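Local coordinates for protein RRNA methyltransferase (PDB 1O9G) that methylates N1 of a specific guanine in 23S ribosomal RNA with S-adenosyl-L-methionine as donor, conferring resistance to the orthosomycin antibiotic avilamycin, at residues A168-R181 / L204-S216. The protein carries 3 engineered substitutions. Residues are numbered along the deposited sequence; the frame is centred on the assembly and turned at random.
Sequences APDVVLTDLPYGER and LPAHAVIAVTDRS. Unlike the reference sequence in segment 168-181: E180 (reference Ser), R181 (reference Ala).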
ATOM      1  N   ALA A 168      10.408 -10.887  -6.928  1.00 20.94           N
ATOM      2  CA  ALA A 168       9.222 -11.741  -6.907  1.00 19.61           C
ATOM      3  C   ALA A 168       8.340 -11.368  -5.708  1.00 17.22           C
ATOM      4  O   ALA A 168       8.525 -11.896  -4.602  1.00 17.41           O
ATOM      5  CB  ALA A 168       9.634 -13.207  -6.847  1.00 22.59           C
ATOM      6  N   PRO A 169       7.399 -10.435  -5.867  1.00 14.75           N
ATOM      7  CA  PRO A 169       6.573 -10.031  -4.723  1.00 13.91           C
ATOM      8  C   PRO A 169       5.814 -11.178  -4.061  1.00 12.66           C
ATOM      9  O   PRO A 169       5.236 -12.001  -4.750  1.00 14.09           O
ATOM     10  CB  PRO A 169       5.631  -9.021  -5.328  1.00 13.18           C
ATOM     11  CG  PRO A 169       6.377  -8.477  -6.452  1.00 15.06           C
ATOM     12  CD  PRO A 169       7.104  -9.621  -7.051  1.00 14.71           C
ATOM     13  N   ASP A 170       5.824 -11.186  -2.734  1.00 12.50           N
ATOM     14  CA  ASP A 170       5.040 -12.141  -1.965  1.00 12.62           C
ATOM     15  C   ASP A 170       3.627 -11.649  -1.678  1.00 12.12           C
ATOM     16  O   ASP A 170       2.751 -12.448  -1.452  1.00 13.18           O
ATOM     17  CB  ASP A 170       5.744 -12.444  -0.648  1.00 12.72           C
ATOM     18  CG  ASP A 170       7.216 -12.751  -0.839  1.00 13.55           C
ATOM     19  OD1 ASP A 170       7.530 -13.854  -1.334  1.00 15.69           O
ATOM     20  OD2 ASP A 170       8.109 -11.914  -0.606  1.00 15.05           O
ATOM     21  N   VAL A 171       3.448 -10.332  -1.611  1.00 11.55           N
ATOM     22  CA  VAL A 171       2.171  -9.714  -1.311  1.00 11.86           C
ATOM     23  C   VAL A 171       1.971  -8.555  -2.263  1.00 10.88           C
ATOM     24  O   VAL A 171       2.875  -7.733  -2.443  1.00 11.23           O
ATOM     25  CB  VAL A 171       2.088  -9.223   0.159  1.00 12.22           C
ATOM     26  CG1 VAL A 171       0.748  -8.542   0.449  1.00 12.21           C
ATOM     27  CG2 VAL A 171       2.316 -10.390   1.142  1.00 11.92           C
ATOM     28  N   VAL A 172       0.794  -8.518  -2.866  1.00 11.29           N
ATOM     29  CA  VAL A 172       0.269  -7.331  -3.521  1.00 12.23           C
ATOM     30  C   VAL A 172      -0.847  -6.811  -2.615  1.00 13.13           C
ATOM     31  O   VAL A 172      -1.686  -7.568  -2.153  1.00 13.43           O
ATOM     32  CB  VAL A 172      -0.293  -7.665  -4.885  1.00 14.18           C
ATOM     33  CG1 VAL A 172      -1.165  -6.487  -5.414  1.00 14.60           C
ATOM     34  CG2 VAL A 172       0.816  -8.028  -5.830  1.00 16.90           C
ATOM     35  N   LEU A 173      -0.857  -5.506  -2.379  1.00 12.35           N
ATOM     36  CA  LEU A 173      -1.913  -4.897  -1.568  1.00 12.66           C
ATOM     37  C   LEU A 173      -2.211  -3.560  -2.210  1.00 12.82           C
ATOM     38  O   LEU A 173      -1.334  -2.725  -2.344  1.00 14.04           O
ATOM     39  CB  LEU A 173      -1.495  -4.776  -0.105  1.00 13.23           C
ATOM     40  CG  LEU A 173      -2.561  -4.438   0.932  1.00 15.00           C
ATOM     41  CD1 LEU A 173      -2.088  -4.842   2.331  1.00 16.71           C
ATOM     42  CD2 LEU A 173      -2.942  -2.980   0.930  1.00 15.55           C
ATOM     43  N   THR A 174      -3.454  -3.383  -2.648  1.00 13.21           N
ATOM     44  CA  THR A 174      -3.834  -2.164  -3.308  1.00 14.19           C
ATOM     45  C   THR A 174      -5.292  -1.786  -3.062  1.00 14.77           C
ATOM     46  O   THR A 174      -6.146  -2.626  -2.898  1.00 14.38           O
ATOM     47  CB  THR A 174      -3.498  -2.278  -4.803  1.00 15.30           C
ATOM     48  OG1 THR A 174      -3.515  -0.986  -5.403  1.00 19.13           O
ATOM     49  CG2 THR A 174      -4.505  -3.161  -5.536  1.00 18.91           C
ATOM     50  N   ASP A 175      -5.517  -0.484  -3.028  1.00 15.50           N
ATOM     51  CA  ASP A 175      -6.820   0.127  -2.955  1.00 16.88           C
ATOM     52  C   ASP A 175      -7.195   0.460  -4.383  1.00 17.84           C
ATOM     53  O   ASP A 175      -6.463   1.171  -5.085  1.00 20.31           O
ATOM     54  CB  ASP A 175      -6.728   1.395  -2.088  1.00 17.88           C
ATOM     55  CG  ASP A 175      -8.063   2.011  -1.768  1.00 19.54           C
ATOM     56  OD1 ASP A 175      -9.107   1.330  -1.832  1.00 21.53           O
ATOM     57  OD2 ASP A 175      -8.149   3.219  -1.456  1.00 22.34           O
ATOM     58  N   LEU A 176      -8.321  -0.053  -4.842  1.00 19.32           N
ATOM     59  CA  LEU A 176      -8.634   0.026  -6.267  1.00 21.46           C
ATOM     60  C   LEU A 176      -8.833   1.481  -6.675  1.00 22.53           C
ATOM     61  O   LEU A 176      -9.386   2.273  -5.908  1.00 22.84           O
ATOM     62  CB  LEU A 176      -9.833  -0.854  -6.619  1.00 22.94           C
ATOM     63  CG  LEU A 176      -9.609  -2.366  -6.471  1.00 23.33           C
ATOM     64  CD1 LEU A 176     -10.845  -3.179  -6.775  1.00 29.02           C
ATOM     65  CD2 LEU A 176      -8.418  -2.833  -7.326  1.00 24.14           C
ATOM     66  N   PRO A 177      -8.315   1.857  -7.844  1.00 26.90           N
ATOM     67  CA  PRO A 177      -8.374   3.250  -8.283  1.00 28.47           C
ATOM     68  C   PRO A 177      -9.785   3.658  -8.606  1.00 26.95           C
ATOM     69  O   PRO A 177     -10.541   2.875  -9.145  1.00 27.38           O
ATOM     70  CB  PRO A 177      -7.490   3.284  -9.542  1.00 34.89           C
ATOM     71  CG  PRO A 177      -7.254   1.864  -9.940  1.00 36.30           C
ATOM     72  CD  PRO A 177      -7.627   0.984  -8.813  1.00 31.10           C
ATOM     73  N   TYR A 178     -10.128   4.891  -8.290  1.00 31.26           N
ATOM     74  CA  TYR A 178     -11.511   5.327  -8.430  1.00 34.89           C
ATOM     75  C   TYR A 178     -11.992   5.341  -9.893  1.00 36.54           C
ATOM     76  O   TYR A 178     -13.178   5.206 -10.143  1.00 39.96           O
ATOM     77  CB  TYR A 178     -11.724   6.688  -7.736  1.00 45.21           C
ATOM     78  CG  TYR A 178     -11.730   6.625  -6.200  1.00 51.78           C
ATOM     79  CD1 TYR A 178     -11.038   5.631  -5.500  1.00 48.01           C
ATOM     80  CD2 TYR A 178     -12.429   7.571  -5.452  1.00 68.46           C
ATOM     81  CE1 TYR A 178     -11.049   5.585  -4.107  1.00 58.50           C
ATOM     82  CE2 TYR A 178     -12.444   7.533  -4.055  1.00 80.75           C
ATOM     83  CZ  TYR A 178     -11.751   6.534  -3.391  1.00 75.91           C
ATOM     84  OH  TYR A 178     -11.755   6.480  -2.014  1.00 92.47           O
ATOM     85  N   GLY A 179     -11.068   5.462 -10.848  1.00 38.48           N
ATOM     86  CA  GLY A 179     -11.423   5.517 -12.261  1.00 45.78           C
ATOM     87  C   GLY A 179     -11.893   4.193 -12.854  1.00 46.16           C
ATOM     88  O   GLY A 179     -12.523   4.172 -13.917  1.00 55.31           O
ATOM     89  N   GLU A 180     -11.552   3.091 -12.187  1.00 51.43           N
ATOM     90  CA  GLU A 180     -12.014   1.756 -12.571  1.00 46.87           C
ATOM     91  C   GLU A 180     -13.423   1.462 -12.073  1.00 40.14           C
ATOM     92  O   GLU A 180     -14.047   0.481 -12.492  1.00 38.43           O
ATOM     93  CB  GLU A 180     -11.077   0.686 -12.005  1.00 51.03           C
ATOM     94  CG  GLU A 180      -9.649   0.768 -12.512  1.00 61.90           C
ATOM     95  CD  GLU A 180      -9.507   0.374 -13.969  1.00 65.79           C
ATOM     96  OE1 GLU A 180     -10.509  -0.000 -14.608  1.00 59.90           O
ATOM     97  OE2 GLU A 180      -8.378   0.453 -14.488  1.00 78.21           O
ATOM     98  N   ARG A 181     -13.919   2.293 -11.161  1.00 39.22           N
ATOM     99  CA  ARG A 181     -15.282   2.152 -10.672  1.00 36.84           C
ATOM    100  C   ARG A 181     -16.279   2.520 -11.769  1.00 35.90           C
ATOM    101  O   ARG A 181     -16.013   3.373 -12.611  1.00 36.14           O
ATOM    102  CB  ARG A 181     -15.535   3.045  -9.462  1.00 40.02           C
ATOM    103  CG  ARG A 181     -14.621   2.809  -8.288  1.00 44.19           C
ATOM    104  CD  ARG A 181     -14.916   3.748  -7.133  1.00 50.99           C
ATOM    105  NE  ARG A 181     -14.360   3.265  -5.877  1.00 57.93           N
ATOM    106  CZ  ARG A 181     -14.401   3.939  -4.732  1.00 66.89           C
ATOM    107  NH1 ARG A 181     -15.005   5.120  -4.659  1.00 69.91           N
ATOM    108  NH2 ARG A 181     -13.845   3.417  -3.645  1.00 75.25           N
ATOM    109  N   LEU A 204       3.620 -12.951 -10.902  1.00 16.36           N
ATOM    110  CA  LEU A 204       3.944 -13.250  -9.497  1.00 15.69           C
ATOM    111  C   LEU A 204       4.369 -14.679  -9.266  1.00 15.75           C
ATOM    112  O   LEU A 204       3.992 -15.572 -10.026  1.00 17.82           O
ATOM    113  CB  LEU A 204       2.730 -12.990  -8.619  1.00 14.66           C
ATOM    114  CG  LEU A 204       2.319 -11.539  -8.513  1.00 16.92           C
ATOM    115  CD1 LEU A 204       0.925 -11.437  -7.886  1.00 18.32           C
ATOM    116  CD2 LEU A 204       3.351 -10.773  -7.709  1.00 18.46           C
ATOM    117  N   PRO A 205       5.098 -14.929  -8.184  1.00 15.98           N
ATOM    118  CA  PRO A 205       5.330 -16.313  -7.785  1.00 16.96           C
ATOM    119  C   PRO A 205       4.008 -16.944  -7.325  1.00 15.88           C
ATOM    120  O   PRO A 205       3.080 -16.220  -6.932  1.00 15.71           O
ATOM    121  CB  PRO A 205       6.337 -16.192  -6.648  1.00 16.56           C
ATOM    122  CG  PRO A 205       6.084 -14.861  -6.054  1.00 16.72           C
ATOM    123  CD  PRO A 205       5.634 -13.982  -7.187  1.00 15.99           C
ATOM    124  N   ALA A 206       3.922 -18.274  -7.407  1.00 17.54           N
ATOM    125  CA  ALA A 206       2.692 -19.027  -7.206  1.00 17.99           C
ATOM    126  C   ALA A 206       2.079 -18.775  -5.835  1.00 16.79           C
ATOM    127  O   ALA A 206       0.859 -18.716  -5.676  1.00 17.65           O
ATOM    128  CB  ALA A 206       2.965 -20.490  -7.386  1.00 20.99           C
ATOM    129  N   HIS A 207       2.932 -18.604  -4.844  1.00 16.00           N
ATOM    130  CA  HIS A 207       2.464 -18.414  -3.458  1.00 16.33           C
ATOM    131  C   HIS A 207       1.945 -17.033  -3.121  1.00 15.51           C
ATOM    132  O   HIS A 207       1.408 -16.841  -2.038  1.00 15.83           O
ATOM    133  CB  HIS A 207       3.568 -18.733  -2.456  1.00 16.30           C
ATOM    134  CG  HIS A 207       4.731 -17.790  -2.539  1.00 15.40           C
ATOM    135  ND1 HIS A 207       4.886 -16.683  -1.732  1.00 17.65           N
ATOM    136  CD2 HIS A 207       5.802 -17.809  -3.361  1.00 15.36           C
ATOM    137  CE1 HIS A 207       5.996 -16.055  -2.069  1.00 13.55           C
ATOM    138  NE2 HIS A 207       6.565 -16.716  -3.059  1.00 19.07           N
ATOM    139  N   ALA A 208       2.146 -16.061  -3.998  1.00 14.63           N
ATOM    140  CA  ALA A 208       1.875 -14.683  -3.660  1.00 14.06           C
ATOM    141  C   ALA A 208       0.404 -14.503  -3.295  1.00 13.76           C
ATOM    142  O   ALA A 208      -0.486 -15.058  -3.942  1.00 14.89           O
ATOM    143  CB  ALA A 208       2.205 -13.778  -4.821  1.00 14.30           C
ATOM    144  N   VAL A 209       0.166 -13.660  -2.307  1.00 12.86           N
ATOM    145  CA  VAL A 209      -1.168 -13.256  -1.882  1.00 12.75           C
ATOM    146  C   VAL A 209      -1.462 -11.888  -2.461  1.00 11.87           C
ATOM    147  O   VAL A 209      -0.709 -10.934  -2.232  1.00 13.11           O
ATOM    148  CB  VAL A 209      -1.265 -13.224  -0.369  1.00 14.33           C
ATOM    149  CG1 VAL A 209      -2.618 -12.725   0.103  1.00 15.04           C
ATOM    150  CG2 VAL A 209      -0.932 -14.618   0.219  1.00 16.61           C
ATOM    151  N   ILE A 210      -2.564 -11.819  -3.193  1.00 11.75           N
ATOM    152  CA  ILE A 210      -3.073 -10.588  -3.774  1.00 11.96           C
ATOM    153  C   ILE A 210      -4.265 -10.106  -2.960  1.00 12.23           C
ATOM    154  O   ILE A 210      -5.294 -10.747  -2.919  1.00 14.09           O
ATOM    155  CB  ILE A 210      -3.487 -10.756  -5.235  1.00 13.05           C
ATOM    156  CG1 ILE A 210      -2.339 -11.316  -6.082  1.00 14.16           C
ATOM    157  CG2 ILE A 210      -3.956  -9.429  -5.789  1.00 13.55           C
ATOM    158  CD1 ILE A 210      -2.770 -11.895  -7.375  1.00 16.06           C
ATOM    159  N   ALA A 211      -4.121  -8.925  -2.371  1.00 12.25           N
ATOM    160  CA  ALA A 211      -5.155  -8.339  -1.500  1.00 12.36           C
ATOM    161  C   ALA A 211      -5.606  -7.031  -2.165  1.00 12.37           C
ATOM    162  O   ALA A 211      -4.812  -6.135  -2.418  1.00 13.52           O
ATOM    163  CB  ALA A 211      -4.624  -8.062  -0.150  1.00 13.67           C
ATOM    164  N   VAL A 212      -6.899  -6.950  -2.439  1.00 13.49           N
ATOM    165  CA  VAL A 212      -7.504  -5.743  -2.993  1.00 15.34           C
ATOM    166  C   VAL A 212      -8.636  -5.254  -2.103  1.00 15.26           C
ATOM    167  O   VAL A 212      -9.365  -6.041  -1.510  1.00 15.56           O
ATOM    168  CB  VAL A 212      -7.982  -5.980  -4.431  1.00 18.17           C
ATOM    169  CG1 VAL A 212      -6.838  -6.458  -5.311  1.00 18.51           C
ATOM    170  CG2 VAL A 212      -9.073  -6.989  -4.493  1.00 21.04           C
ATOM    171  N   THR A 213      -8.783  -3.946  -2.033  1.00 15.68           N
ATOM    172  CA  THR A 213      -9.817  -3.312  -1.235  1.00 17.55           C
ATOM    173  C   THR A 213     -10.538  -2.240  -2.057  1.00 17.77           C
ATOM    174  O   THR A 213      -9.984  -1.671  -3.003  1.00 18.39           O
ATOM    175  CB  THR A 213      -9.211  -2.793   0.094  1.00 17.49           C
ATOM    176  OG1 THR A 213     -10.216  -2.169   0.883  1.00 22.24           O
ATOM    177  CG2 THR A 213      -8.133  -1.747  -0.127  1.00 18.49           C
ATOM    178  N   ASP A 214     -11.799  -2.007  -1.716  1.00 20.07           N
ATOM    179  CA  ASP A 214     -12.708  -1.130  -2.475  1.00 24.27           C
ATOM    180  C   ASP A 214     -13.769  -0.613  -1.515  1.00 25.82           C
ATOM    181  O   ASP A 214     -13.957  -1.160  -0.435  1.00 25.00           O
ATOM    182  CB  ASP A 214     -13.388  -1.956  -3.576  1.00 27.54           C
ATOM    183  CG  ASP A 214     -13.819  -1.147  -4.798  1.00 32.88           C
ATOM    184  OD1 ASP A 214     -13.987   0.096  -4.739  1.00 36.72           O
ATOM    185  OD2 ASP A 214     -14.043  -1.714  -5.889  1.00 38.38           O
ATOM    186  N   ARG A 215     -14.468   0.433  -1.933  1.00 36.54           N
ATOM    187  CA  ARG A 215     -15.682   0.871  -1.271  1.00 38.40           C
ATOM    188  C   ARG A 215     -16.813   0.005  -1.799  1.00 36.26           C
ATOM    189  O   ARG A 215     -17.481   0.343  -2.783  1.00 37.98           O
ATOM    190  CB  ARG A 215     -15.944   2.343  -1.572  1.00 42.50           C
ATOM    191  CG  ARG A 215     -17.064   2.959  -0.761  1.00 46.72           C
ATOM    192  CD  ARG A 215     -16.606   3.504   0.583  1.00 52.11           C
ATOM    193  NE  ARG A 215     -15.583   4.548   0.458  1.00 57.03           N
ATOM    194  CZ  ARG A 215     -14.665   4.837   1.384  1.00 60.72           C
ATOM    195  NH1 ARG A 215     -14.616   4.162   2.533  1.00 60.81           N
ATOM    196  NH2 ARG A 215     -13.791   5.818   1.167  1.00 65.05           N
ATOM    197  N   SER A 216     -17.003  -1.139  -1.162  1.00 33.35           N
ATOM    198  CA  SER A 216     -18.102  -2.021  -1.518  1.00 32.61           C
ATOM    199  C   SER A 216     -18.406  -3.002  -0.403  1.00 31.25           C
ATOM    200  O   SER A 216     -17.723  -3.043   0.608  1.00 30.37           O
ATOM    201  CB  SER A 216     -17.797  -2.775  -2.797  1.00 31.30           C
ATOM    202  OG  SER A 216     -16.931  -3.835  -2.519  1.00 30.66           O
TER
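V172 and I210 run alongside each other in the same direction, CG1 of V172 4.1 Å from CG2 of I210, on neighbouring parallel strands of the Rossmann-like methyltransferase sheet. Strands 171-175 and 209-214 are joined through helix 190-203 as a beta-alpha-beta unit, and six backbone hydrogen bonds zip them together, from V209 N to D170 O at one end to L176 N to T213 O at the other. The face bearing V172, T174, I210 and V212 turns to that helix, where L200 meets V172 and I210. L204, just past the helix, comes in roughly perpendicular to V172: its CD1 reaches V172 CG2, while CD2 packs on P169 CB at 3.7 Å. P169 O, buried under P205 CD and A208 CB, finds no polar partner. OG1 of T174 lies anti to the backbone N (chi1 -164°) and bonds to D57 on the next strand; this puts CG2 between backbone N and carbonyl carbon, 4.0 Å from V212 CG1. On the opposite face, the T213 methyl lies against D175, while T213 OG1 bonds to S236 O. From D175, the last strand residue, the chain runs through L176 and P177 into the 3-10 turn 178-180, bringing R181, Ala in the reference sequence, beside D214. R181 NH1 sits over the centre of the Y178 ring, 3.5 Å above its plane, and bonds to W184 O. The extended R181 chain sets NE, at the guanidinium edge, against D214 OD1 in a salt bridge, its hydrogen bond weak at 3.4 Å and 142°; D214 OD2 accepts from V188 N and touches L176 CD1 at 3.6 Å.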